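Local coordinates for protein 2-dehydro-3-deoxy-D-arabinonate dehydratase (Sulfolobus solfataricus, PDB 3BQB) that dehydrates 2-dehydro-3-deoxy-D-arabinonate to 2,5-dioxopentanoate, a magnesium-dependent step in the conversion of D-arabinonate to 2-oxoglutarate, at residues B[140-145]-B[208-213]; B[145-150]-B[160-165]; B[164-169]-B[180-185]; B[190-195]-B[280-285]. All coordinates share one frame; numbering follows the deposited sequence.

Interaction 1: B[140-145]-B[208-213]; sequences TLPEPE and ITLKIV. With MG (magnesium ion), chain F.
Leu210 sets its two methyl branches against two different proline rings, CD1 against Pro142 and CD2 against Pro144, and its side chain runs across each ring at about a right angle. The fork faces this way because CG stands anti to the backbone N (chi1 165°), which spreads the branches along segment 140-145. CD2 lies 3.9 Å from Pro144 CD, and CD1 lies 4.1 Å from Pro142 CG. Ile212 approaches Pro142 differently: the two reach toward each other tip to tip, with Ile212 CD1 4.0 Å from Pro142 CG, and that ring carbon therefore meets one methyl from each of two neighbouring inward side chains. At the other end, the CG2 branch of Ile208 meets Pro144 CB at 3.8 Å. The contact between the segments is apolar throughout and joins two separate beta-sheets of the C-terminal FAH-family domain: strand 140-150 belongs to the layer that carries the metal site, strand 207-214 to a five-stranded sheet packed against it. Val272 and Ile274 of strand 271-276 also pack on Pro142 and Pro144. Alternation along the extended chain then gives the two glutamates the other side. Their beta carbons point away from segment 208-213 and their extended chains run to the magnesium ion, which Glu143 OE2 approaches at 2.7 Å. Between the glutamates, Pro144 O accepts a hydrogen bond from the substrate-binding residue Thr256.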
# COMPACT_ATOMS: atom_id res chain seq x y z
N THR B 140 25.47 -1.96 -33.26
CA THR B 140 24.68 -2.66 -32.26
C THR B 140 24.04 -3.88 -32.90
O THR B 140 23.40 -3.78 -33.94
CB THR B 140 23.58 -1.74 -31.67
OG1 THR B 140 24.20 -0.65 -30.96
CG2 THR B 140 22.66 -2.50 -30.72
N LEU B 141 24.22 -5.04 -32.28
CA LEU B 141 23.66 -6.29 -32.79
C LEU B 141 22.72 -6.91 -31.77
O LEU B 141 22.99 -6.86 -30.57
CB LEU B 141 24.78 -7.29 -33.10
CG LEU B 141 25.73 -6.99 -34.27
CD1 LEU B 141 26.69 -8.16 -34.47
CD2 LEU B 141 24.98 -6.70 -35.57
N PRO B 142 21.60 -7.51 -32.24
CA PRO B 142 20.80 -8.33 -31.34
C PRO B 142 21.51 -9.66 -31.14
O PRO B 142 22.16 -10.15 -32.07
CB PRO B 142 19.50 -8.52 -32.11
CG PRO B 142 19.90 -8.47 -33.53
CD PRO B 142 21.04 -7.48 -33.60
N GLU B 143 21.41 -10.21 -29.94
CA GLU B 143 21.96 -11.52 -29.64
C GLU B 143 20.82 -12.41 -29.19
O GLU B 143 20.33 -12.26 -28.06
CB GLU B 143 23.02 -11.42 -28.56
CG GLU B 143 24.26 -10.64 -28.97
CD GLU B 143 25.31 -10.57 -27.87
OE1 GLU B 143 26.34 -9.91 -28.10
OE2 GLU B 143 25.11 -11.16 -26.78
N PRO B 144 20.36 -13.32 -30.07
CA PRO B 144 19.25 -14.22 -29.74
C PRO B 144 19.69 -15.33 -28.81
O PRO B 144 20.61 -16.07 -29.14
CB PRO B 144 18.86 -14.79 -31.10
CG PRO B 144 20.13 -14.77 -31.88
CD PRO B 144 20.86 -13.54 -31.44
N GLU B 145 19.05 -15.44 -27.65
CA GLU B 145 19.45 -16.41 -26.65
C GLU B 145 18.26 -17.08 -25.99
O GLU B 145 17.18 -16.49 -25.88
CB GLU B 145 20.30 -15.72 -25.57
CG GLU B 145 21.33 -14.75 -26.13
CD GLU B 145 22.36 -14.29 -25.12
OE1 GLU B 145 23.34 -13.63 -25.56
OE2 GLU B 145 22.23 -14.59 -23.92
N ILE B 208 17.12 -21.98 -32.50
CA ILE B 208 17.04 -20.53 -32.34
C ILE B 208 17.24 -19.94 -33.72
O ILE B 208 18.18 -20.32 -34.41
CB ILE B 208 18.13 -20.01 -31.38
CG1 ILE B 208 18.07 -20.75 -30.04
CG2 ILE B 208 17.96 -18.51 -31.16
CD1 ILE B 208 19.18 -20.39 -29.09
N THR B 209 16.38 -19.01 -34.12
CA THR B 209 16.47 -18.38 -35.43
C THR B 209 16.31 -16.87 -35.30
O THR B 209 15.41 -16.40 -34.62
CB THR B 209 15.37 -18.91 -36.39
OG1 THR B 209 15.42 -20.35 -36.44
CG2 THR B 209 15.54 -18.35 -37.80
N LEU B 210 17.20 -16.13 -35.96
CA LEU B 210 17.18 -14.66 -35.93
C LEU B 210 16.89 -14.10 -37.33
O LEU B 210 17.47 -14.55 -38.31
CB LEU B 210 18.53 -14.14 -35.42
CG LEU B 210 18.89 -12.66 -35.61
CD1 LEU B 210 17.91 -11.74 -34.89
CD2 LEU B 210 20.32 -12.42 -35.13
N LYS B 211 15.99 -13.13 -37.40
CA LYS B 211 15.70 -12.41 -38.65
C LYS B 211 15.70 -10.91 -38.38
O LYS B 211 15.01 -10.44 -37.48
CB LYS B 211 14.32 -12.82 -39.20
CG LYS B 211 14.28 -14.19 -39.88
CD LYS B 211 12.85 -14.76 -40.01
CE LYS B 211 12.09 -14.19 -41.21
NZ LYS B 211 10.94 -15.06 -41.61
N ILE B 212 16.49 -10.17 -39.16
CA ILE B 212 16.42 -8.71 -39.14
C ILE B 212 15.78 -8.25 -40.44
O ILE B 212 16.24 -8.60 -41.53
CB ILE B 212 17.82 -8.07 -38.97
CG1 ILE B 212 18.48 -8.57 -37.68
CG2 ILE B 212 17.70 -6.54 -38.95
CD1 ILE B 212 19.95 -8.22 -37.55
N VAL B 213 14.70 -7.47 -40.33
CA VAL B 213 13.91 -7.04 -41.48
C VAL B 213 14.01 -5.53 -41.65
O VAL B 213 13.75 -4.78 -40.71
CB VAL B 213 12.43 -7.47 -41.31
CG1 VAL B 213 11.54 -6.83 -42.39
CG2 VAL B 213 12.31 -8.99 -41.35
MG MG F . 24.85 -12.42 -24.38

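Interaction 2: B[145-150]-B[160-165]; sequences ELAVVL and TIMDDV. With MG (magnesium ion), chain F.
The carboxylates of Glu145 and Asp164 stand almost perpendicular, their planes 82° apart, and each gives one oxygen to the magnesium ion. Glu145 OE1 and Asp164 OD2 both bind it at 2.3 Å and lie 3.6 Å from one another. Asp164 CG, anti to the backbone N (chi1 176°), extends its carboxylate to the metal. The second oxygens turn elsewhere: Glu145 OE2 is hydrogen-bonded to Gly255 N and Thr253 OG1, and Asp164 OD1 forms a salt bridge with Lys118, which should limit rotation of both groups. Next to the metal site, the segments form part of an antiparallel beta hairpin, strands 140-150 and 156-167. Glu145 with Met162 and Ala147 with Thr160 are hydrogen-bonded pairs, and Leu146 with Ile161 is the non-hydrogen-bonded pair between them. Glu145 N reaches Met162 O at 2.9 Å, and the strand axes make an angle of 120°, a strongly twisted hairpin. On the face shared with Glu145, Ala147 CB rests 3.7 Å from Met162 CB, and Thr160 CG2 approaches the same methyl at 4.0 Å. Met162 continues toward Phe190 and Cys188, whereas Leu146 and Ile161 fill the opposite face, where both pack on Ile279.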
# COMPACT_ATOMS: atom_id res chain seq x y z
N GLU B 145 19.05 -15.44 -27.65
CA GLU B 145 19.45 -16.41 -26.65
C GLU B 145 18.26 -17.08 -25.99
O GLU B 145 17.18 -16.49 -25.88
CB GLU B 145 20.30 -15.72 -25.57
CG GLU B 145 21.33 -14.75 -26.13
CD GLU B 145 22.36 -14.29 -25.12
OE1 GLU B 145 23.34 -13.63 -25.56
OE2 GLU B 145 22.23 -14.59 -23.92
N LEU B 146 18.46 -18.32 -25.56
CA LEU B 146 17.55 -18.97 -24.64
C LEU B 146 17.81 -18.38 -23.26
O LEU B 146 18.97 -18.24 -22.85
CB LEU B 146 17.79 -20.48 -24.61
CG LEU B 146 16.88 -21.28 -23.67
CD1 LEU B 146 15.45 -21.27 -24.19
CD2 LEU B 146 17.39 -22.70 -23.51
N ALA B 147 16.74 -18.03 -22.55
CA ALA B 147 16.85 -17.53 -21.17
C ALA B 147 16.01 -18.39 -20.24
O ALA B 147 14.99 -18.95 -20.65
CB ALA B 147 16.39 -16.09 -21.10
N VAL B 148 16.46 -18.50 -18.99
CA VAL B 148 15.73 -19.24 -17.97
C VAL B 148 15.29 -18.31 -16.84
O VAL B 148 16.00 -17.38 -16.48
CB VAL B 148 16.57 -20.41 -17.38
CG1 VAL B 148 16.70 -21.53 -18.40
CG2 VAL B 148 17.95 -19.94 -16.89
N VAL B 149 14.10 -18.58 -16.31
CA VAL B 149 13.59 -17.87 -15.14
C VAL B 149 13.94 -18.67 -13.89
O VAL B 149 13.66 -19.87 -13.81
CB VAL B 149 12.06 -17.66 -15.22
CG1 VAL B 149 11.59 -16.78 -14.08
CG2 VAL B 149 11.69 -17.05 -16.56
N LEU B 150 14.56 -18.00 -12.93
CA LEU B 150 15.13 -18.64 -11.75
C LEU B 150 14.40 -18.23 -10.48
O LEU B 150 13.87 -17.12 -10.39
CB LEU B 150 16.61 -18.25 -11.62
CG LEU B 150 17.70 -19.09 -12.29
CD1 LEU B 150 17.22 -19.88 -13.49
CD2 LEU B 150 18.88 -18.20 -12.68
N THR B 160 12.26 -18.76 -21.71
CA THR B 160 11.72 -17.75 -22.60
C THR B 160 12.76 -17.36 -23.65
O THR B 160 13.89 -17.82 -23.61
CB THR B 160 11.26 -16.48 -21.83
OG1 THR B 160 10.61 -15.57 -22.73
CG2 THR B 160 12.44 -15.78 -21.17
N ILE B 161 12.35 -16.53 -24.61
CA ILE B 161 13.27 -15.99 -25.61
C ILE B 161 13.80 -14.66 -25.09
O ILE B 161 13.03 -13.86 -24.58
CB ILE B 161 12.57 -15.76 -26.98
CG1 ILE B 161 11.83 -17.03 -27.43
CG2 ILE B 161 13.59 -15.33 -28.02
CD1 ILE B 161 10.99 -16.86 -28.69
N MET B 162 15.10 -14.44 -25.22
CA MET B 162 15.68 -13.16 -24.84
C MET B 162 16.60 -12.61 -25.93
O MET B 162 17.38 -13.34 -26.54
CB MET B 162 16.44 -13.25 -23.50
CG MET B 162 17.04 -11.92 -23.06
SD MET B 162 17.29 -11.72 -21.28
CE MET B 162 15.62 -11.34 -20.73
N ASP B 163 16.47 -11.30 -26.16
CA ASP B 163 17.35 -10.55 -27.04
C ASP B 163 18.28 -9.72 -26.17
O ASP B 163 17.85 -8.79 -25.49
CB ASP B 163 16.54 -9.64 -27.97
CG ASP B 163 17.41 -8.91 -28.99
OD1 ASP B 163 18.63 -9.17 -29.03
OD2 ASP B 163 16.87 -8.08 -29.76
N ASP B 164 19.56 -10.08 -26.20
CA ASP B 164 20.60 -9.36 -25.46
C ASP B 164 21.22 -8.35 -26.43
O ASP B 164 22.21 -8.63 -27.09
CB ASP B 164 21.64 -10.37 -24.94
CG ASP B 164 22.83 -9.71 -24.24
OD1 ASP B 164 22.79 -8.50 -23.95
OD2 ASP B 164 23.81 -10.44 -23.98
N VAL B 165 20.61 -7.17 -26.50
CA VAL B 165 21.01 -6.14 -27.46
C VAL B 165 22.36 -5.56 -27.03
O VAL B 165 22.49 -5.05 -25.91
CB VAL B 165 19.96 -5.00 -27.57
CG1 VAL B 165 20.32 -4.04 -28.71
CG2 VAL B 165 18.56 -5.56 -27.79
MG MG F . 24.85 -12.42 -24.38

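Interaction 3: B[164-169]-B[180-185]; sequences DVSARD and QSKIYA. With MG (magnesium ion), chain F.
Lys182, at the C-terminal end of helix 178-182, reaches back to the end of strand 156-167, joining a substrate-binding lysine to the magnesium site of this FAH-family domain. Its chain leaves with CG anti to the carbonyl carbon, bends at chi2 (-75°) and is extended beyond, which carries NZ between Asp164 and Ser166. NZ donates to Asp164 OD2 at 2.9 Å, within a salt bridge, approaching from above the carboxylate plane; OD2 is thus shared between the ammonium group and the metal. NZ also donates to Ser166 OG at 2.7 Å, and Glu143 OE2 gives it a second carboxylate. A methionine in its place would probably leave Asp164 and Glu143 without the ammonium group they share and Ser166 OG without a donor. Ala167 sits at the centre of an inverse gamma turn and at the N-cap position of the next helix; its CB lies 4.0 Å from Ser181 CB. With CG between its backbone N and carbonyl carbon (chi1 57°), Tyr184 crosses Val165 at about a right angle and sets its hydroxyl, hydrogen-bonded to Ala132 O, beside CG1. The backbones are tied by Ala167 N, which donates to Ser181 O at 3.2 Å in an almost straight bond of 176°.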
# COMPACT_ATOMS: atom_id res chain seq x y z
N ASP B 164 19.56 -10.08 -26.20
CA ASP B 164 20.60 -9.36 -25.46
C ASP B 164 21.22 -8.35 -26.43
O ASP B 164 22.21 -8.63 -27.09
CB ASP B 164 21.64 -10.37 -24.94
CG ASP B 164 22.83 -9.71 -24.24
OD1 ASP B 164 22.79 -8.50 -23.95
OD2 ASP B 164 23.81 -10.44 -23.98
N VAL B 165 20.61 -7.17 -26.50
CA VAL B 165 21.01 -6.14 -27.46
C VAL B 165 22.36 -5.56 -27.03
O VAL B 165 22.49 -5.05 -25.91
CB VAL B 165 19.96 -5.00 -27.57
CG1 VAL B 165 20.32 -4.04 -28.71
CG2 VAL B 165 18.56 -5.56 -27.79
N SER B 166 23.35 -5.63 -27.92
CA SER B 166 24.74 -5.35 -27.58
C SER B 166 25.38 -4.30 -28.50
O SER B 166 25.47 -4.51 -29.71
CB SER B 166 25.56 -6.64 -27.67
OG SER B 166 24.97 -7.66 -26.88
N ALA B 167 25.82 -3.18 -27.92
CA ALA B 167 26.62 -2.20 -28.66
C ALA B 167 28.06 -2.73 -28.78
O ALA B 167 28.94 -2.37 -27.99
CB ALA B 167 26.60 -0.85 -27.96
N ARG B 168 28.26 -3.57 -29.78
CA ARG B 168 29.49 -4.36 -29.94
C ARG B 168 30.73 -3.52 -30.20
O ARG B 168 31.84 -3.94 -29.87
CB ARG B 168 29.31 -5.35 -31.09
CG ARG B 168 28.22 -6.40 -30.86
CD ARG B 168 28.62 -7.43 -29.84
NE ARG B 168 29.98 -7.91 -30.06
CZ ARG B 168 30.36 -8.70 -31.07
NH1 ARG B 168 29.49 -9.12 -31.99
NH2 ARG B 168 31.62 -9.07 -31.17
N ASP B 169 30.55 -2.36 -30.83
CA ASP B 169 31.66 -1.44 -31.08
C ASP B 169 32.27 -0.93 -29.77
O ASP B 169 33.50 -0.90 -29.63
CB ASP B 169 31.25 -0.26 -31.99
CG ASP B 169 29.92 0.36 -31.62
OD1 ASP B 169 29.10 -0.32 -30.96
OD2 ASP B 169 29.68 1.53 -32.00
N GLN B 180 28.47 -0.54 -20.30
CA GLN B 180 27.83 0.51 -21.09
C GLN B 180 27.21 -0.05 -22.38
O GLN B 180 26.20 0.46 -22.85
CB GLN B 180 28.82 1.62 -21.44
CG GLN B 180 29.30 2.43 -20.25
CD GLN B 180 30.42 3.38 -20.59
OE1 GLN B 180 30.21 4.41 -21.25
NE2 GLN B 180 31.64 3.05 -20.15
N SER B 181 27.82 -1.10 -22.94
CA SER B 181 27.31 -1.74 -24.16
C SER B 181 26.08 -2.61 -23.91
O SER B 181 25.23 -2.74 -24.80
CB SER B 181 28.41 -2.58 -24.83
OG SER B 181 28.74 -3.72 -24.07
N LYS B 182 25.98 -3.20 -22.72
CA LYS B 182 24.90 -4.13 -22.39
C LYS B 182 23.73 -3.50 -21.64
O LYS B 182 22.60 -3.98 -21.75
CB LYS B 182 25.45 -5.29 -21.55
CG LYS B 182 26.46 -6.18 -22.28
CD LYS B 182 25.79 -7.11 -23.29
CE LYS B 182 26.77 -8.17 -23.80
NZ LYS B 182 26.15 -9.03 -24.85
N ILE B 183 23.98 -2.43 -20.88
CA ILE B 183 23.01 -1.93 -19.91
C ILE B 183 22.53 -0.50 -20.23
O ILE B 183 23.25 0.48 -20.00
CB ILE B 183 23.58 -1.98 -18.47
CG1 ILE B 183 24.31 -3.31 -18.22
CG2 ILE B 183 22.46 -1.80 -17.44
CD1 ILE B 183 25.10 -3.37 -16.93
N TYR B 184 21.30 -0.40 -20.76
CA TYR B 184 20.68 0.89 -21.07
C TYR B 184 19.18 0.72 -21.34
O TYR B 184 18.68 -0.40 -21.39
CB TYR B 184 21.37 1.56 -22.27
CG TYR B 184 21.40 0.72 -23.53
CD1 TYR B 184 20.41 0.86 -24.50
CD2 TYR B 184 22.40 -0.22 -23.75
CE1 TYR B 184 20.42 0.09 -25.66
CE2 TYR B 184 22.42 -1.00 -24.90
CZ TYR B 184 21.43 -0.84 -25.85
OH TYR B 184 21.45 -1.62 -26.99
N ALA B 185 18.46 1.83 -21.48
CA ALA B 185 17.02 1.79 -21.76
C ALA B 185 16.75 1.02 -23.06
O ALA B 185 17.27 1.37 -24.12
CB ALA B 185 16.45 3.20 -21.86
MG MG F . 24.85 -12.42 -24.38

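Interaction 4: B[190-195]-B[280-285]; sequences FGPVIV and GTLITP
Phe190 meets Leu282 with its backbone, not its ring: the leucine methyl CD2 lies 3.8 Å from Phe190 CA, and CD1 lies 3.9 Å from Phe190 O. With chi1 at 179° the Leu282 side chain extends away from its own N, and the two methyls lie side by side along the Phe190 backbone. The aromatic ring points the other way and packs on Met162. At Gly191 the backbone takes a positive phi of 119°, where a beta carbon would jam against the preceding carbonyl oxygen; Gly191 O faces Leu282 CB at 3.9 Å. A cis peptide bond follows and turns the chain sharply at Pro192. The ring of this proline lies alongside the backbone of the partner strand, CG 3.6 Å from Thr281 O and CD 4.1 Å from Leu282 CB. Gly280 has backbone angles that already call for glycine, and a beta carbon there would also point at Pro192 CG. Exchanging Pro192 for an alanine would probably cost the preference for the cis peptide and open a gap beside Thr281 and Leu282. Leu57 of helix 53-59 also packs on the proline. Beyond the corner, Val193 O accepts a hydrogen bond from Thr160 OG1, and Ile194 pairs by backbone bonds with Leu3 of the N-terminal strand 2-8. Strand 188-196 changes direction beside the beginning of strand 280-288, whose Leu282 also touches Ile161, and the corner joins the packed beta layers of an FAH-family domain to the N-terminal part of the chain.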
# COMPACT_ATOMS: atom_id res chain seq x y z
N PHE B 190 12.39 -9.77 -23.93
CA PHE B 190 12.01 -11.18 -23.79
C PHE B 190 10.51 -11.40 -23.85
O PHE B 190 9.72 -10.45 -23.81
CB PHE B 190 12.58 -11.75 -22.49
CG PHE B 190 11.97 -11.17 -21.25
CD1 PHE B 190 10.92 -11.81 -20.62
CD2 PHE B 190 12.45 -9.98 -20.73
CE1 PHE B 190 10.36 -11.27 -19.48
CE2 PHE B 190 11.89 -9.43 -19.59
CZ PHE B 190 10.85 -10.08 -18.97
N GLY B 191 10.14 -12.67 -23.94
CA GLY B 191 8.78 -13.10 -24.23
C GLY B 191 8.79 -13.91 -25.52
O GLY B 191 9.83 -14.47 -25.88
N PRO B 192 7.65 -13.97 -26.23
CA PRO B 192 6.36 -13.39 -25.86
C PRO B 192 5.74 -14.07 -24.65
O PRO B 192 4.87 -13.49 -23.99
CB PRO B 192 5.49 -13.61 -27.11
CG PRO B 192 6.12 -14.72 -27.83
CD PRO B 192 7.59 -14.65 -27.54
N VAL B 193 6.19 -15.29 -24.36
CA VAL B 193 5.73 -16.03 -23.19
C VAL B 193 6.89 -16.59 -22.39
O VAL B 193 8.02 -16.65 -22.86
CB VAL B 193 4.79 -17.21 -23.59
CG1 VAL B 193 3.58 -16.70 -24.36
CG2 VAL B 193 5.54 -18.27 -24.40
N ILE B 194 6.59 -17.00 -21.16
CA ILE B 194 7.49 -17.83 -20.38
C ILE B 194 6.84 -19.20 -20.34
O ILE B 194 5.75 -19.35 -19.80
CB ILE B 194 7.66 -17.28 -18.96
CG1 ILE B 194 8.53 -16.02 -18.99
CG2 ILE B 194 8.29 -18.32 -18.03
CD1 ILE B 194 8.38 -15.15 -17.77
N VAL B 195 7.49 -20.20 -20.92
CA VAL B 195 6.96 -21.56 -20.88
C VAL B 195 7.54 -22.27 -19.68
O VAL B 195 8.72 -22.14 -19.38
CB VAL B 195 7.24 -22.35 -22.19
CG1 VAL B 195 6.74 -21.56 -23.40
CG2 VAL B 195 8.73 -22.69 -22.34
N GLY B 280 8.05 -19.80 -29.13
CA GLY B 280 7.33 -18.91 -30.03
C GLY B 280 8.24 -17.99 -30.80
O GLY B 280 9.38 -18.34 -31.11
N THR B 281 7.74 -16.80 -31.12
CA THR B 281 8.50 -15.81 -31.88
C THR B 281 8.41 -14.45 -31.21
O THR B 281 7.33 -13.87 -31.11
CB THR B 281 7.98 -15.70 -33.33
OG1 THR B 281 8.01 -16.99 -33.96
CG2 THR B 281 8.83 -14.72 -34.14
N LEU B 282 9.56 -13.94 -30.76
CA LEU B 282 9.64 -12.60 -30.21
C LEU B 282 9.93 -11.62 -31.33
O LEU B 282 10.84 -11.85 -32.12
CB LEU B 282 10.76 -12.53 -29.16
CG LEU B 282 11.00 -11.17 -28.49
CD1 LEU B 282 9.78 -10.74 -27.68
CD2 LEU B 282 12.25 -11.23 -27.62
N ILE B 283 9.17 -10.52 -31.39
CA ILE B 283 9.35 -9.49 -32.42
C ILE B 283 9.44 -8.12 -31.77
O ILE B 283 8.58 -7.75 -30.97
CB ILE B 283 8.16 -9.47 -33.42
CG1 ILE B 283 8.00 -10.82 -34.11
CG2 ILE B 283 8.37 -8.37 -34.47
CD1 ILE B 283 6.74 -10.93 -34.98
N THR B 284 10.48 -7.36 -32.11
CA THR B 284 10.69 -6.01 -31.59
C THR B 284 11.16 -5.04 -32.68
O THR B 284 12.13 -5.33 -33.39
CB THR B 284 11.74 -5.99 -30.46
OG1 THR B 284 12.95 -6.62 -30.91
CG2 THR B 284 11.23 -6.70 -29.22
N PRO B 285 10.48 -3.88 -32.82
CA PRO B 285 11.04 -2.84 -33.68
C PRO B 285 12.24 -2.16 -33.02
O PRO B 285 12.39 -2.19 -31.80
CB PRO B 285 9.89 -1.86 -33.86
CG PRO B 285 8.99 -2.07 -32.70
CD PRO B 285 9.20 -3.48 -32.21

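In the fold
Interactions 1, 2 and 3 all touch the one magnesium ion and lie with centres 12 to 15 Å apart. Interactions 2 and 3 are both nested in the chain loop closed by interaction 1: interaction 2 shares Glu145 with it on strand 140-150, and interaction 3 begins on strand 156-167 where interaction 2 ends, sharing Asp164 and Val165. Interaction 4 comes after these two along the chain and alternates with interaction 1. Its centre lies about 9 Å from that of interaction 2, which it meets through neighbouring strands 156-167 and 188-196. Interactions 1 and 4 both reach the five-stranded sheet, so the metal-bearing hairpin is backed by sheet packing on one side and joined to the substrate lysine on another.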